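Local coordinates for protein R.MvaI (Kocuria varians, PDB 2OA9) that acts as a monomeric restriction endonuclease that recognizes its DNA target sequence asymmetrically and probably cleaves it with the help of bound metal ions, at residues 68-74 with 230-236; 86-91 with 144-148; 211-215 with 224-228. Numbering follows the deposited sequence.

Contact 1: residues 68-74 with 230-236; sequences SLLTLFT and TAFRINM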
loop_
_atom_site.group_PDB
_atom_site.type_symbol
_atom_site.label_atom_id
_atom_site.label_comp_id
_atom_site.label_asym_id
_atom_site.label_seq_id
_atom_site.Cartn_x
_atom_site.Cartn_y
_atom_site.Cartn_z
ATOM N N SER A 68 -5.109 -9.418 2.673
ATOM C CA SER A 68 -4.490 -8.240 3.298
ATOM C C SER A 68 -4.563 -7.036 2.385
ATOM O O SER A 68 -4.307 -7.122 1.214
ATOM C CB SER A 68 -3.059 -8.496 3.677
ATOM O OG SER A 68 -3.000 -9.547 4.635
ATOM N N LEU A 69 -4.900 -5.895 2.944
ATOM C CA LEU A 69 -4.893 -4.636 2.205
ATOM C C LEU A 69 -3.701 -3.801 2.702
ATOM O O LEU A 69 -3.597 -3.508 3.886
ATOM C CB LEU A 69 -6.206 -3.887 2.471
ATOM C CG LEU A 69 -6.477 -2.576 1.773
ATOM C CD1 LEU A 69 -6.431 -2.753 0.245
ATOM C CD2 LEU A 69 -7.800 -1.987 2.255
ATOM N N LEU A 70 -2.821 -3.444 1.781
ATOM C CA LEU A 70 -1.616 -2.681 2.058
ATOM C C LEU A 70 -1.876 -1.215 1.709
ATOM O O LEU A 70 -2.378 -0.903 0.632
ATOM C CB LEU A 70 -0.513 -3.252 1.170
ATOM C CG LEU A 70 0.879 -2.658 1.279
ATOM C CD1 LEU A 70 1.492 -3.080 2.593
ATOM C CD2 LEU A 70 1.726 -3.093 0.078
ATOM N N THR A 71 -1.533 -0.297 2.610
ATOM C CA THR A 71 -1.403 1.109 2.292
ATOM C C THR A 71 0.018 1.404 1.868
ATOM O O THR A 71 0.925 1.313 2.663
ATOM C CB THR A 71 -1.751 1.918 3.524
ATOM O OG1 THR A 71 -3.112 1.651 3.870
ATOM C CG2 THR A 71 -1.631 3.417 3.256
ATOM N N LEU A 72 0.191 1.779 0.613
ATOM C CA LEU A 72 1.509 2.094 0.064
ATOM C C LEU A 72 2.049 3.369 0.682
ATOM O O LEU A 72 3.201 3.428 1.071
ATOM C CB LEU A 72 1.408 2.259 -1.447
ATOM C CG LEU A 72 0.983 0.975 -2.190
ATOM C CD1 LEU A 72 0.484 1.268 -3.596
ATOM C CD2 LEU A 72 2.112 -0.018 -2.230
ATOM N N PHE A 73 1.194 4.372 0.756
ATOM C CA PHE A 73 1.511 5.676 1.331
ATOM C C PHE A 73 0.248 6.491 1.444
ATOM O O PHE A 73 -0.780 6.150 0.876
ATOM C CB PHE A 73 2.570 6.417 0.476
ATOM C CG PHE A 73 2.151 6.678 -0.962
ATOM C CD1 PHE A 73 1.412 7.774 -1.316
ATOM C CD2 PHE A 73 2.514 5.791 -1.958
ATOM C CE1 PHE A 73 1.054 8.020 -2.642
ATOM C CE2 PHE A 73 2.114 5.994 -3.269
ATOM C CZ PHE A 73 1.380 7.113 -3.618
ATOM N N THR A 74 0.339 7.603 2.158
ATOM C CA THR A 74 -0.718 8.595 2.239
ATOM C C THR A 74 -0.164 9.905 1.696
ATOM O O THR A 74 1.031 10.241 1.901
ATOM C CB THR A 74 -1.240 8.787 3.702
ATOM O OG1 THR A 74 -0.154 9.116 4.582
ATOM C CG2 THR A 74 -1.797 7.517 4.259
ATOM N N THR A 230 -4.703 11.136 2.038
ATOM C CA THR A 230 -5.397 10.167 1.203
ATOM C C THR A 230 -4.514 8.932 0.985
ATOM O O THR A 230 -3.342 9.063 0.649
ATOM C CB THR A 230 -5.713 10.845 -0.116
ATOM O OG1 THR A 230 -6.661 11.904 0.179
ATOM C CG2 THR A 230 -6.367 9.915 -1.103
ATOM N N ALA A 231 -5.059 7.760 1.205
ATOM C CA ALA A 231 -4.248 6.547 1.245
ATOM C C ALA A 231 -4.359 5.841 -0.123
ATOM O O ALA A 231 -5.449 5.638 -0.631
ATOM C CB ALA A 231 -4.681 5.643 2.361
ATOM N N PHE A 232 -3.220 5.382 -0.638
ATOM C CA PHE A 232 -3.146 4.638 -1.877
ATOM C C PHE A 232 -2.954 3.202 -1.492
ATOM O O PHE A 232 -1.973 2.870 -0.836
ATOM C CB PHE A 232 -2.018 5.180 -2.775
ATOM C CG PHE A 232 -2.321 6.521 -3.363
ATOM C CD1 PHE A 232 -2.394 7.653 -2.587
ATOM C CD2 PHE A 232 -2.559 6.658 -4.710
ATOM C CE1 PHE A 232 -2.716 8.862 -3.145
ATOM C CE2 PHE A 232 -2.845 7.880 -5.285
ATOM C CZ PHE A 232 -2.935 8.981 -4.494
ATOM N N ARG A 233 -3.962 2.380 -1.787
ATOM C CA ARG A 233 -4.074 1.039 -1.212
ATOM C C ARG A 233 -4.218 -0.037 -2.267
ATOM O O ARG A 233 -4.811 0.155 -3.296
ATOM C CB ARG A 233 -5.276 0.980 -0.258
ATOM C CG ARG A 233 -5.259 2.067 0.795
ATOM C CD ARG A 233 -6.390 2.052 1.775
ATOM N NE ARG A 233 -6.086 1.225 2.910
ATOM C CZ ARG A 233 -6.984 0.953 3.840
ATOM N NH1 ARG A 233 -8.195 1.486 3.736
ATOM N NH2 ARG A 233 -6.687 0.147 4.849
ATOM N N ILE A 234 -3.681 -1.201 -1.959
ATOM C CA ILE A 234 -3.671 -2.333 -2.872
ATOM C C ILE A 234 -3.698 -3.631 -2.063
ATOM O O ILE A 234 -3.059 -3.726 -1.015
ATOM C CB ILE A 234 -2.409 -2.291 -3.815
ATOM C CG1 ILE A 234 -2.509 -3.351 -4.903
ATOM C CG2 ILE A 234 -1.103 -2.444 -3.023
ATOM C CD1 ILE A 234 -1.369 -3.291 -5.935
ATOM N N ASN A 235 -4.422 -4.613 -2.573
ATOM C CA ASN A 235 -4.369 -5.970 -2.011
ATOM C C ASN A 235 -2.968 -6.502 -2.149
ATOM O O ASN A 235 -2.294 -6.315 -3.174
ATOM C CB ASN A 235 -5.366 -6.840 -2.731
ATOM C CG ASN A 235 -5.271 -8.284 -2.338
ATOM O OD1 ASN A 235 -4.432 -9.028 -2.783
ATOM N ND2 ASN A 235 -6.199 -8.686 -1.460
ATOM N N MET A 236 -2.476 -7.168 -1.119
ATOM C CA MET A 236 -1.063 -7.503 -1.069
ATOM C C MET A 236 -0.673 -8.514 -2.141
ATOM O O MET A 236 0.438 -8.449 -2.701
ATOM C CB MET A 236 -0.658 -7.984 0.312
ATOM C CG MET A 236 0.760 -8.413 0.429
ATOM S SD MET A 236 1.229 -8.783 2.146
ATOM C CE MET A 236 0.404 -7.308 2.842
HETATM O O HOH W 1 -3.867 -0.905 5.018
#
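Antiparallel pairing can absorb an extra residue without losing its ladder, as residues 68-74 with 230-236 illustrate. The strands run at 147° and their axes approach to 4.6 Å. T230 O receives a CA-H...O contact from T74 CA at 3.1 Å. A231 faces T74 in a non-hydrogen-bonded pair (CA-CA 4.2 Å). At F232 the register slips: F232 N donates to F73 O (3.0 Å), while F232 O accepts from L72 N (2.8 Å), so two residues stand opposite one. In this beta bulge L72, the first of the two bulged residues, has the helix-like angles (-69/-46) expected of a classic bulge. The F232 and F73 rings form an offset stack, centroids 4.8 Å apart and planes at 21°. R233 pairs with T71 on the face that also bears A231 and N235; its NE makes a weak hydrogen bond to T71 OG1 (3.2 Å), and its NH2 reaches a water held also by T71 OG1 and L69 O. L69 CD2 lies over the guanidinium, 3.4 Å from R233 CZ, and NH1 is hydrogen-bonded to D210. I234 exchanges two hydrogen bonds with L70: L70 N to I234 O at 2.8 Å, I234 N to L70 O at 2.9 Å. N235 N-caps the helix that follows, its side chain also hydrogen-bonds A66, and M236 N closes the ladder on S68 O (3.0 Å). Strand 69-74 edges its sheet, with 225-235 hydrogen-bonded on its other flank to 207-215; helix 152-162 packs on the two phenylalanines, helix 236-242 on L70 and I234, and strand 58-61 on S68 and M236.

Contact 2: residues 86-91 with 144-148; sequences MLRNRY and IDNSV
Helix-on-sheet packing sets the end of helix 83-91 against edge strand 143-151 of a three-stranded antiparallel sheet. The short axes run at 154°, 11.7 Å apart at closest, and the nearest CA atoms are those of L87 and V148 (8.8 Å). M86 (chi1 t, chi2 m) brings CE to 3.6 Å from V148 CG2. L87 (m, t) adds CD2 at 4.0 Å from the same CG2. R90, extended through chi2, turns at chi3 (m) so that NH1 donates to Y91 OH (3.1 Å) and makes a long salt bridge to D145 OD2 (3.6 Å). Y91 (chi1 m) rests CE2 3.9 Å from I144 CD1, its ring also meeting Y119 edge-to-face. Across from it the strand is irregular: I144 and D145 both face V136, a classic beta bulge, and D145 OD1 accepts from S147 N (3.0 Å), an Asx turn. D145, with chi1 t, points its other oxygen at the helix, where Y91 OH donates to OD2 at 2.7 Å.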
loop_
_atom_site.group_PDB
_atom_site.type_symbol
_atom_site.label_atom_id
_atom_site.label_comp_id
_atom_site.label_asym_id
_atom_site.label_seq_id
_atom_site.Cartn_x
_atom_site.Cartn_y
_atom_site.Cartn_z
ATOM N N MET A 86 -11.675 21.792 0.672
ATOM C CA MET A 86 -12.738 22.012 -0.314
ATOM C C MET A 86 -13.579 20.770 -0.517
ATOM O O MET A 86 -14.800 20.822 -0.603
ATOM C CB MET A 86 -12.181 22.475 -1.652
ATOM C CG MET A 86 -13.236 22.795 -2.696
ATOM S SD MET A 86 -13.786 21.344 -3.682
ATOM C CE MET A 86 -12.307 21.085 -4.571
ATOM N N LEU A 87 -12.922 19.618 -0.622
ATOM C CA LEU A 87 -13.625 18.395 -0.930
ATOM C C LEU A 87 -14.610 18.054 0.164
ATOM O O LEU A 87 -15.750 17.674 -0.088
ATOM C CB LEU A 87 -12.670 17.229 -1.132
ATOM C CG LEU A 87 -11.800 17.240 -2.377
ATOM C CD1 LEU A 87 -10.756 16.117 -2.269
ATOM C CD2 LEU A 87 -12.624 17.082 -3.650
ATOM N N ARG A 88 -14.193 18.185 1.409
ATOM C CA ARG A 88 -15.093 17.806 2.479
ATOM C C ARG A 88 -16.279 18.763 2.587
ATOM O O ARG A 88 -17.415 18.314 2.730
ATOM C CB ARG A 88 -14.326 17.627 3.804
ATOM C CG ARG A 88 -14.072 18.825 4.596
ATOM C CD ARG A 88 -13.378 18.516 5.948
ATOM N NE ARG A 88 -13.018 19.763 6.497
ATOM C CZ ARG A 88 -13.802 20.484 7.290
ATOM N NH1 ARG A 88 -15.024 20.065 7.640
ATOM N NH2 ARG A 88 -13.390 21.673 7.711
ATOM N N ASN A 89 -15.982 20.066 2.495
ATOM C CA ASN A 89 -17.023 21.063 2.691
ATOM C C ASN A 89 -17.993 21.058 1.500
ATOM O O ASN A 89 -19.204 21.123 1.688
ATOM C CB ASN A 89 -16.457 22.435 2.891
ATOM C CG ASN A 89 -16.061 22.674 4.338
ATOM O OD1 ASN A 89 -16.573 21.995 5.188
ATOM N ND2 ASN A 89 -15.136 23.566 4.588
ATOM N N ARG A 90 -17.478 20.947 0.284
ATOM C CA ARG A 90 -18.325 21.027 -0.905
ATOM C C ARG A 90 -19.060 19.715 -1.160
ATOM O O ARG A 90 -20.265 19.715 -1.374
ATOM C CB ARG A 90 -17.532 21.451 -2.139
ATOM C CG ARG A 90 -18.404 21.666 -3.352
ATOM C CD ARG A 90 -17.654 22.010 -4.589
ATOM N NE ARG A 90 -16.969 23.293 -4.512
ATOM C CZ ARG A 90 -16.111 23.701 -5.445
ATOM N NH1 ARG A 90 -15.819 22.932 -6.486
ATOM N NH2 ARG A 90 -15.499 24.872 -5.316
ATOM N N TYR A 91 -18.345 18.593 -1.138
ATOM C CA TYR A 91 -18.889 17.307 -1.592
ATOM C C TYR A 91 -19.186 16.321 -0.468
ATOM O O TYR A 91 -19.789 15.286 -0.715
ATOM C CB TYR A 91 -17.973 16.634 -2.622
ATOM C CG TYR A 91 -17.595 17.514 -3.790
ATOM C CD1 TYR A 91 -16.241 17.728 -4.105
ATOM C CD2 TYR A 91 -18.541 18.124 -4.592
ATOM C CE1 TYR A 91 -15.869 18.563 -5.158
ATOM C CE2 TYR A 91 -18.177 18.924 -5.650
ATOM C CZ TYR A 91 -16.822 19.170 -5.940
ATOM O OH TYR A 91 -16.458 19.985 -6.970
ATOM N N ILE A 144 -18.730 17.564 -12.788
ATOM C CA ILE A 144 -18.786 18.980 -12.406
ATOM C C ILE A 144 -17.403 19.516 -12.087
ATOM O O ILE A 144 -17.226 20.736 -11.992
ATOM C CB ILE A 144 -19.835 19.277 -11.280
ATOM C CG1 ILE A 144 -19.568 18.406 -10.059
ATOM C CG2 ILE A 144 -21.291 19.090 -11.795
ATOM C CD1 ILE A 144 -20.371 18.726 -8.849
ATOM N N ASP A 145 -16.425 18.636 -11.887
ATOM C CA ASP A 145 -15.118 19.093 -11.394
ATOM C C ASP A 145 -14.092 18.018 -11.595
ATOM O O ASP A 145 -14.305 16.897 -11.130
ATOM C CB ASP A 145 -15.275 19.393 -9.896
ATOM C CG ASP A 145 -14.045 20.009 -9.229
ATOM O OD1 ASP A 145 -13.115 20.469 -9.903
ATOM O OD2 ASP A 145 -14.004 20.158 -7.981
ATOM N N ASN A 146 -12.964 18.370 -12.197
ATOM C CA ASN A 146 -11.801 17.486 -12.263
ATOM C C ASN A 146 -10.516 18.267 -11.935
ATOM O O ASN A 146 -9.414 17.916 -12.380
ATOM C CB ASN A 146 -11.727 16.757 -13.608
ATOM C CG ASN A 146 -11.462 17.670 -14.739
ATOM O OD1 ASN A 146 -11.530 18.898 -14.623
ATOM N ND2 ASN A 146 -11.163 17.059 -15.887
ATOM N N SER A 147 -10.651 19.299 -11.126
ATOM C CA SER A 147 -9.542 20.178 -10.759
ATOM C C SER A 147 -8.567 19.645 -9.745
ATOM O O SER A 147 -7.390 20.088 -9.731
ATOM C CB SER A 147 -10.078 21.537 -10.303
ATOM O OG SER A 147 -10.723 21.445 -9.042
ATOM N N VAL A 148 -9.006 18.723 -8.905
ATOM C CA VAL A 148 -8.189 18.201 -7.832
ATOM C C VAL A 148 -7.270 17.121 -8.393
ATOM O O VAL A 148 -7.727 16.217 -9.113
ATOM C CB VAL A 148 -9.079 17.659 -6.663
ATOM C CG1 VAL A 148 -8.214 16.996 -5.653
ATOM C CG2 VAL A 148 -9.912 18.795 -6.017
#

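Contact 3: residues 211-215 with 224-228; sequences IRIGA and KTHDH. With CD (cadmium ion), chain L.
Two histidines separated by a single residue grip one cadmium ion: H226 NE2 at 2.3 Å and H228 NE2 at 2.2 Å. They sit on the second arm of a beta hairpin, strand 207-215 leading through a loop into strand 225-235, with the short axes at 143° and 4.2 Å apart at closest. The ladder centres on G214 and H226, a hydrogen-bonded pair (CA-CA 4.7 Å): G214 N donates to H226 O and H226 N to G214 O, both at 2.8 Å. A215 and T225 follow as a non-hydrogen-bonded pair (CA-CA 4.6 Å) whose side chains diverge, and A215 CA approaches K224 O at 3.2 Å. I213 CG2 packs 3.7 Å from T225 CG2, turned toward helix 83-91. H226 (chi1 t) has the end of its side chain leading away from 211-215; its ring also stacks with Y216. H228 (chi1 m) lies past the regular pairing and converges on the same metal. D227 points to the I213 side, its OD2 held by N84. Where direct pairing fades, water takes over: one joins R212 N (2.9 Å) to D227 OD1 (2.8 Å), another donates to R212 O at 2.7 Å and accepts from H228 N at 2.8 Å.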
loop_
_atom_site.group_PDB
_atom_site.type_symbol
_atom_site.label_atom_id
_atom_site.label_comp_id
_atom_site.label_asym_id
_atom_site.label_seq_id
_atom_site.Cartn_x
_atom_site.Cartn_y
_atom_site.Cartn_z
ATOM N N ILE A 211 -10.046 8.208 0.340
ATOM C CA ILE A 211 -10.168 9.587 0.856
ATOM C C ILE A 211 -10.821 9.487 2.212
ATOM O O ILE A 211 -11.915 8.950 2.337
ATOM C CB ILE A 211 -10.994 10.404 -0.098
ATOM C CG1 ILE A 211 -10.323 10.432 -1.463
ATOM C CG2 ILE A 211 -11.248 11.810 0.486
ATOM C CD1 ILE A 211 -11.182 11.076 -2.548
ATOM N N ARG A 212 -10.164 10.025 3.232
ATOM C CA ARG A 212 -10.667 9.962 4.616
ATOM C C ARG A 212 -10.380 11.299 5.253
ATOM O O ARG A 212 -9.409 11.480 6.006
ATOM C CB ARG A 212 -10.025 8.786 5.352
ATOM C CG ARG A 212 -10.567 8.490 6.721
ATOM C CD ARG A 212 -9.610 7.645 7.553
ATOM N NE ARG A 212 -10.104 6.300 7.836
ATOM C CZ ARG A 212 -10.604 5.882 9.008
ATOM N NH1 ARG A 212 -10.755 6.687 10.058
ATOM N NH2 ARG A 212 -10.980 4.619 9.123
ATOM N N ILE A 213 -11.229 12.254 4.945
ATOM C CA ILE A 213 -11.057 13.617 5.398
ATOM C C ILE A 213 -12.105 13.907 6.482
ATOM O O ILE A 213 -13.310 13.987 6.207
ATOM C CB ILE A 213 -11.239 14.610 4.282
ATOM C CG1 ILE A 213 -10.469 14.208 3.045
ATOM C CG2 ILE A 213 -10.777 15.990 4.766
ATOM C CD1 ILE A 213 -10.764 15.021 1.820
ATOM N N GLY A 214 -11.635 14.096 7.689
ATOM C CA GLY A 214 -12.512 14.371 8.798
ATOM C C GLY A 214 -12.468 15.818 9.216
ATOM O O GLY A 214 -11.902 16.674 8.560
ATOM N N ALA A 215 -13.089 16.058 10.357
ATOM C CA ALA A 215 -13.109 17.363 10.991
ATOM C C ALA A 215 -12.941 17.223 12.501
ATOM O O ALA A 215 -13.542 16.351 13.131
ATOM C CB ALA A 215 -14.438 18.103 10.668
ATOM N N LYS A 224 -12.478 22.278 11.874
ATOM C CA LYS A 224 -11.463 22.367 10.823
ATOM C C LYS A 224 -11.009 21.003 10.369
ATOM O O LYS A 224 -11.209 19.996 11.049
ATOM C CB LYS A 224 -10.251 23.115 11.325
ATOM C CG LYS A 224 -10.575 24.550 11.755
ATOM C CD LYS A 224 -9.561 25.565 11.223
ATOM C CE LYS A 224 -9.869 26.972 11.751
ATOM N NZ LYS A 224 -8.758 27.551 12.581
ATOM N N THR A 225 -10.349 20.949 9.206
ATOM C CA THR A 225 -9.981 19.682 8.588
ATOM C C THR A 225 -9.027 18.810 9.424
ATOM O O THR A 225 -8.018 19.280 9.933
ATOM C CB THR A 225 -9.370 19.992 7.232
ATOM O OG1 THR A 225 -10.346 20.698 6.453
ATOM C CG2 THR A 225 -9.025 18.740 6.450
ATOM N N HIS A 226 -9.396 17.540 9.557
ATOM C CA HIS A 226 -8.566 16.551 10.227
ATOM C C HIS A 226 -8.328 15.443 9.211
ATOM O O HIS A 226 -9.203 14.651 8.923
ATOM C CB HIS A 226 -9.289 16.035 11.475
ATOM C CG HIS A 226 -8.540 14.978 12.224
ATOM N ND1 HIS A 226 -9.169 14.130 13.111
ATOM C CD2 HIS A 226 -7.218 14.662 12.269
ATOM C CE1 HIS A 226 -8.276 13.298 13.627
ATOM N NE2 HIS A 226 -7.084 13.597 13.130
ATOM N N ASP A 227 -7.130 15.384 8.658
ATOM C CA ASP A 227 -6.851 14.488 7.542
ATOM C C ASP A 227 -5.428 13.965 7.693
ATOM O O ASP A 227 -4.520 14.764 7.815
ATOM C CB ASP A 227 -6.973 15.324 6.264
ATOM C CG ASP A 227 -6.675 14.537 4.964
ATOM O OD1 ASP A 227 -6.725 13.313 4.947
ATOM O OD2 ASP A 227 -6.371 15.115 3.899
ATOM N N HIS A 228 -5.228 12.647 7.689
ATOM C CA HIS A 228 -3.872 12.076 7.772
ATOM C C HIS A 228 -3.271 11.773 6.390
ATOM O O HIS A 228 -2.139 11.283 6.301
ATOM C CB HIS A 228 -3.853 10.863 8.732
ATOM C CG HIS A 228 -4.155 11.231 10.159
ATOM N ND1 HIS A 228 -5.086 10.567 10.932
ATOM C CD2 HIS A 228 -3.670 12.229 10.937
ATOM C CE1 HIS A 228 -5.154 11.132 12.124
ATOM N NE2 HIS A 228 -4.302 12.141 12.157
HETATM CD CD CD L . -5.060 12.958 14.050
HETATM O O HOH W 2 -7.826 11.675 2.969
HETATM O O HOH W 3 -7.178 10.671 7.225
#

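How the contacts relate
Contacts 1 and 3 are successive parts of one antiparallel sheet, sharing strand 225-235, with centres 18 Å apart; they touch where T230 CG2 meets I211 CG1 at 4.0 Å. Contact 2 lies off to one side, its centre 14 Å from that of contact 3 and 23 Å from that of contact 1. R88 fastens it to the hairpin, its NE 2.8 Å from T225 OG1, a probable hydrogen bond. Contact 1 comes nearest a calcium site seen in another structure of this protein, consistent with the active site of a PD-(D/E)XK nuclease: the M236 side chain is about 4 Å from that of E58, a ligand. The cadmium of contact 3 sits away from the calcium sites.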